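Local coordinates for protein L-fuculose phosphate aldolase (Streptococcus pneumoniae, PDB 4C24) that is a zinc-binding class II aldolase of the AraD-like clan, found as an assembly of four chains, at residues L114-H118 with P195-P199; Y119-V123 with M206-F210. All blocks are in the same frame, centred on the assembly; numbering follows the deposited sequence. Where two conformers were deposited one is given.

Contact 1: residues L114-H118 with P195-P199; sequences LPASH and PVVLP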
loop_
_atom_site.group_PDB
_atom_site.type_symbol
_atom_site.label_atom_id
_atom_site.label_comp_id
_atom_site.label_asym_id
_atom_site.label_seq_id
_atom_site.Cartn_x
_atom_site.Cartn_y
_atom_site.Cartn_z
ATOM N N LEU A 114 -9.136 17.611 10.728
ATOM C CA LEU A 114 -8.423 17.692 9.467
ATOM C C LEU A 114 -8.598 19.057 8.816
ATOM O O LEU A 114 -9.707 19.411 8.413
ATOM C CB LEU A 114 -8.979 16.612 8.518
ATOM C CG LEU A 114 -8.476 16.588 7.074
ATOM C CD1 LEU A 114 -6.973 16.415 6.970
ATOM C CD2 LEU A 114 -9.170 15.448 6.342
ATOM N N PRO A 115 -7.496 19.826 8.695
ATOM C CA PRO A 115 -7.584 21.131 8.069
ATOM C C PRO A 115 -7.297 21.103 6.579
ATOM O O PRO A 115 -7.004 20.033 6.038
ATOM C CB PRO A 115 -6.478 21.924 8.788
ATOM C CG PRO A 115 -5.441 20.888 9.038
ATOM C CD PRO A 115 -6.132 19.539 9.165
ATOM N N ALA A 116 -7.367 22.272 5.939
ATOM C CA ALA A 116 -7.183 22.425 4.499
ATOM C C ALA A 116 -5.722 22.463 4.055
ATOM O O ALA A 116 -5.295 23.421 3.386
ATOM C CB ALA A 116 -7.905 23.664 4.018
ATOM N N SER A 117 -4.964 21.416 4.372
ATOM C CA SER A 117 -3.618 21.286 3.820
ATOM C C SER A 117 -3.660 20.933 2.339
ATOM O O SER A 117 -2.724 21.205 1.626
ATOM C CB SER A 117 -2.755 20.285 4.603
ATOM O OG SER A 117 -3.474 19.103 4.939
ATOM N N HIS A 118 -4.754 20.292 1.908
ATOM C CA HIS A 118 -5.005 20.079 0.493
ATOM C C HIS A 118 -6.347 20.663 0.140
ATOM O O HIS A 118 -7.317 20.494 0.902
ATOM C CB HIS A 118 -4.995 18.593 0.171
ATOM C CG HIS A 118 -4.886 18.320 -1.290
ATOM N ND1 HIS A 118 -5.963 18.433 -2.143
ATOM C CD2 HIS A 118 -3.817 17.999 -2.059
ATOM C CE1 HIS A 118 -5.561 18.168 -3.379
ATOM N NE2 HIS A 118 -4.264 17.910 -3.357
ATOM N N PRO A 195 2.601 21.181 7.874
ATOM C CA PRO A 195 1.745 21.302 6.699
ATOM C C PRO A 195 1.262 22.743 6.543
ATOM O O PRO A 195 0.894 23.380 7.523
ATOM C CB PRO A 195 0.560 20.382 7.049
ATOM C CG PRO A 195 1.084 19.433 8.067
ATOM C CD PRO A 195 2.022 20.286 8.889
ATOM N N VAL A 196 1.275 23.253 5.325
ATOM C CA VAL A 196 0.734 24.565 5.036
ATOM C C VAL A 196 -0.768 24.463 4.838
ATOM O O VAL A 196 -1.238 23.690 3.971
ATOM C CB VAL A 196 1.404 25.152 3.803
ATOM C CG1 VAL A 196 0.835 26.526 3.504
ATOM C CG2 VAL A 196 2.911 25.208 4.043
ATOM N N VAL A 197 -1.530 25.213 5.625
ATOM C CA VAL A 197 -2.985 25.160 5.573
ATOM C C VAL A 197 -3.529 26.369 4.849
ATOM O O VAL A 197 -3.213 27.526 5.193
ATOM C CB VAL A 197 -3.615 25.055 6.972
ATOM C CG1 VAL A 197 -5.141 25.097 6.891
ATOM C CG2 VAL A 197 -3.115 23.807 7.695
ATOM N N LEU A 198 -4.381 26.102 3.851
ATOM C CA LEU A 198 -4.969 27.163 3.064
ATOM C C LEU A 198 -5.895 27.999 3.934
ATOM O O LEU A 198 -6.574 27.462 4.800
ATOM C CB LEU A 198 -5.718 26.581 1.857
ATOM C CG LEU A 198 -4.749 25.852 0.936
ATOM C CD1 LEU A 198 -5.578 25.160 -0.158
ATOM C CD2 LEU A 198 -3.652 26.738 0.349
ATOM N N PRO A 199 -5.918 29.324 3.719
ATOM C CA PRO A 199 -6.755 30.157 4.600
ATOM C C PRO A 199 -8.247 29.994 4.326
ATOM O O PRO A 199 -8.639 29.552 3.229
ATOM C CB PRO A 199 -6.298 31.585 4.288
ATOM C CG PRO A 199 -5.606 31.525 2.973
ATOM C CD PRO A 199 -5.124 30.113 2.764
#

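Contact 2: residues Y119-V123 with M206-F210; sequences YMIAV and MAEKF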
loop_
_atom_site.group_PDB
_atom_site.type_symbol
_atom_site.label_atom_id
_atom_site.label_comp_id
_atom_site.label_asym_id
_atom_site.label_seq_id
_atom_site.Cartn_x
_atom_site.Cartn_y
_atom_site.Cartn_z
ATOM N N TYR A 119 -6.427 21.343 -1.003
ATOM C CA TYR A 119 -7.664 22.035 -1.381
ATOM C C TYR A 119 -8.882 21.122 -1.592
ATOM O O TYR A 119 -10.015 21.576 -1.479
ATOM C CB TYR A 119 -7.463 22.936 -2.591
ATOM C CG TYR A 119 -7.508 22.239 -3.915
ATOM C CD1 TYR A 119 -8.721 22.080 -4.562
ATOM C CD2 TYR A 119 -6.353 21.735 -4.514
ATOM C CE1 TYR A 119 -8.798 21.436 -5.777
ATOM C CE2 TYR A 119 -6.433 21.078 -5.744
ATOM C CZ TYR A 119 -7.664 20.951 -6.362
ATOM O OH TYR A 119 -7.742 20.295 -7.571
ATOM N N MET A 120 -8.629 19.845 -1.879
ATOM C CA MET A 120 -9.733 18.922 -2.174
ATOM C C MET A 120 -10.648 18.639 -0.997
ATOM O O MET A 120 -11.737 18.074 -1.139
ATOM C CB MET A 120 -9.205 17.621 -2.762
ATOM C CG MET A 120 -8.804 17.759 -4.212
ATOM S SD MET A 120 -10.163 18.196 -5.313
ATOM C CE MET A 120 -11.382 16.983 -4.874
ATOM N N ILE A 121 -10.234 19.029 0.204
ATOM C CA ILE A 121 -11.081 18.838 1.360
ATOM C C ILE A 121 -12.390 19.613 1.195
ATOM O O ILE A 121 -13.343 19.335 1.884
ATOM C CB ILE A 121 -10.350 19.177 2.689
ATOM C CG1 ILE A 121 -11.067 18.502 3.868
ATOM C CG2 ILE A 121 -10.140 20.690 2.879
ATOM C CD1 ILE A 121 -11.284 17.013 3.670
ATOM N N ALA A 122 -12.413 20.613 0.317
ATOM C CA ALA A 122 -13.642 21.376 0.051
ATOM C C ALA A 122 -14.848 20.535 -0.393
ATOM O O ALA A 122 -15.979 20.998 -0.317
ATOM C CB ALA A 122 -13.384 22.487 -0.940
ATOM N N VAL A 123 -14.615 19.292 -0.799
ATOM C CA VAL A 123 -15.769 18.401 -0.995
ATOM C C VAL A 123 -16.559 18.169 0.300
ATOM O O VAL A 123 -17.744 17.877 0.267
ATOM C CB VAL A 123 -15.392 17.051 -1.637
ATOM C CG1 VAL A 123 -14.758 17.274 -3.001
ATOM C CG2 VAL A 123 -14.518 16.207 -0.708
ATOM N N MET A 206 -13.082 28.021 -2.672
ATOM C CA MET A 206 -13.093 26.644 -3.114
ATOM C C MET A 206 -14.506 26.062 -3.091
ATOM O O MET A 206 -14.909 25.361 -4.035
ATOM C CB MET A 206 -12.156 25.814 -2.233
ATOM C CG MET A 206 -11.394 24.730 -2.999
ATOM S SD MET A 206 -10.311 25.408 -4.276
ATOM C CE MET A 206 -9.155 26.326 -3.247
ATOM N N ALA A 207 -15.253 26.376 -2.031
ATOM C CA ALA A 207 -16.630 25.903 -1.892
ATOM C C ALA A 207 -17.470 26.367 -3.068
ATOM O O ALA A 207 -18.268 25.593 -3.600
ATOM C CB ALA A 207 -17.258 26.365 -0.586
ATOM N N GLU A 208 -17.290 27.623 -3.465
ATOM C CA GLU A 208 -18.093 28.199 -4.546
ATOM C C GLU A 208 -17.721 27.611 -5.898
ATOM O O GLU A 208 -18.596 27.371 -6.728
ATOM C CB GLU A 208 -18.020 29.729 -4.517
ATOM C CG GLU A 208 -18.248 30.256 -3.105
ATOM C CD GLU A 208 -18.783 31.670 -3.033
ATOM O OE1 GLU A 208 -18.086 32.607 -3.481
ATOM O OE2 GLU A 208 -19.900 31.844 -2.498
ATOM N N LYS A 209 -16.434 27.338 -6.103
ATOM C CA LYS A 209 -15.963 26.695 -7.332
ATOM C C LYS A 209 -16.462 25.267 -7.468
ATOM O O LYS A 209 -16.724 24.804 -8.584
ATOM C CB LYS A 209 -14.442 26.715 -7.399
ATOM C CG LYS A 209 -13.873 28.116 -7.528
ATOM C CD LYS A 209 -12.381 28.080 -7.752
ATOM C CE LYS A 209 -12.063 27.932 -9.226
ATOM N NZ LYS A 209 -12.178 29.238 -9.924
ATOM N N PHE A 210 -16.605 24.583 -6.332
ATOM C CA PHE A 210 -16.990 23.166 -6.306
ATOM C C PHE A 210 -18.475 22.934 -6.605
ATOM O O PHE A 210 -18.867 21.836 -7.011
ATOM C CB PHE A 210 -16.583 22.536 -4.968
ATOM C CG PHE A 210 -15.155 22.034 -4.930
ATOM C CD1 PHE A 210 -14.170 22.551 -5.780
ATOM C CD2 PHE A 210 -14.788 21.054 -4.030
ATOM C CE1 PHE A 210 -12.861 22.081 -5.729
ATOM C CE2 PHE A 210 -13.481 20.580 -3.974
ATOM C CZ PHE A 210 -12.509 21.098 -4.811
#

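Contact 1: residues L114-H118 with P195-P199
Two irregular pieces of chain meet through a single conventional hydrogen bond. L198 N donates to A116 O at 2.9 Å with an N-H...O angle of 171°, so the bond is nearly linear. Its acceptor belongs to the central residue of an inverse gamma turn: A116 has phi/psi of -81°/58°, and S117 N reaches back weakly to P115 O at 3.0 Å. The tight bend directs the carbonyl of A116 at the 195-199 segment. A second polar approach is a CA-H...O contact, S117 CA to V196 O at 3.4 Å with 154° at the hydrogen. These two interactions hold the backbones close, with S117 CA and V197 CA just 4.3 Å apart, but one hydrogen bond between loop residues does not make a sheet.

Apolar contacts fill in around the polar pair. V197 CG1 lies 3.9 Å from P115 CB and 4.2 Å from A116 CB, so one methyl touches both residues. A116 CB is also 4.2 Å from L198 CB. Beside these apolar pairs, the CB atoms of S117 and P195 pack at 4.1 Å. The total area buried, 271 Å², is modest, and A116 and V197 each contribute 54 Å².

H118 turns away and instead hydrogen-bonds through NE2 to H160 O of the second subunit. In the fold, the contact ties the loop following helix 103-110 to the connection between helices 169-192 and 200-210. Y186 and A189 of helix 169-192 touch it, M203 of helix 200-210 packs on A116 and L198, and P199 is the N-cap of that last helix.

Contact 2: residues Y119-V123 with M206-F210
F210 gives up 92 Å² to this contact, and its ring lies among four residues of the 3-10 turn 119-123. F210 CE2 is 3.6 Å from A122 CB and 3.7 Å from V123 CG1, while F210 CZ lies 3.8 Å from both Y119 CE1 and M120 SD. That sulfur makes an oblique Met-aromatic contact, 5.0 Å from the F210 centroid and 68° off the ring normal. A122 (55 Å²) points its methyl at the helix and also meets M206 CG through CB at 3.6 Å. Here the C-terminal helix 200-210 packs on a 3-10 turn, marked by A122 N to Y119 O and V123 N to M120 O, both 3.1 Å; F210 N to M206 O at 3.0 Å places M206 and F210 one helical turn apart, which puts both beside A122. M206 (51 Å²) adds a second oblique Met-aromatic contact: SD is 4.8 Å from the Y119 centroid, 58° off its normal, and 3.7 Å from Y119 CD1.

How the contacts relate
Along the chain the segments alternate: 114-118 runs directly into 119-123, and 195-199 is followed by 206-210, with P199 leading into helix 200-210. Contacts 1 and 2 are therefore successive parts of one docking of the C-terminal region on the loop between helix 103-110 and strand 130-131. Their centres are 12 Å apart, and they touch where L198 CD1 meets Y119 CB and where A116 CA meets I121 CG2, both at 3.8 Å. M203 packs against both. Both also touch the second subunit; the Y119 side chain, about 4 Å from a bound zinc, packs on H100 and H160 of that subunit, consistent with a metal site at the subunit interface.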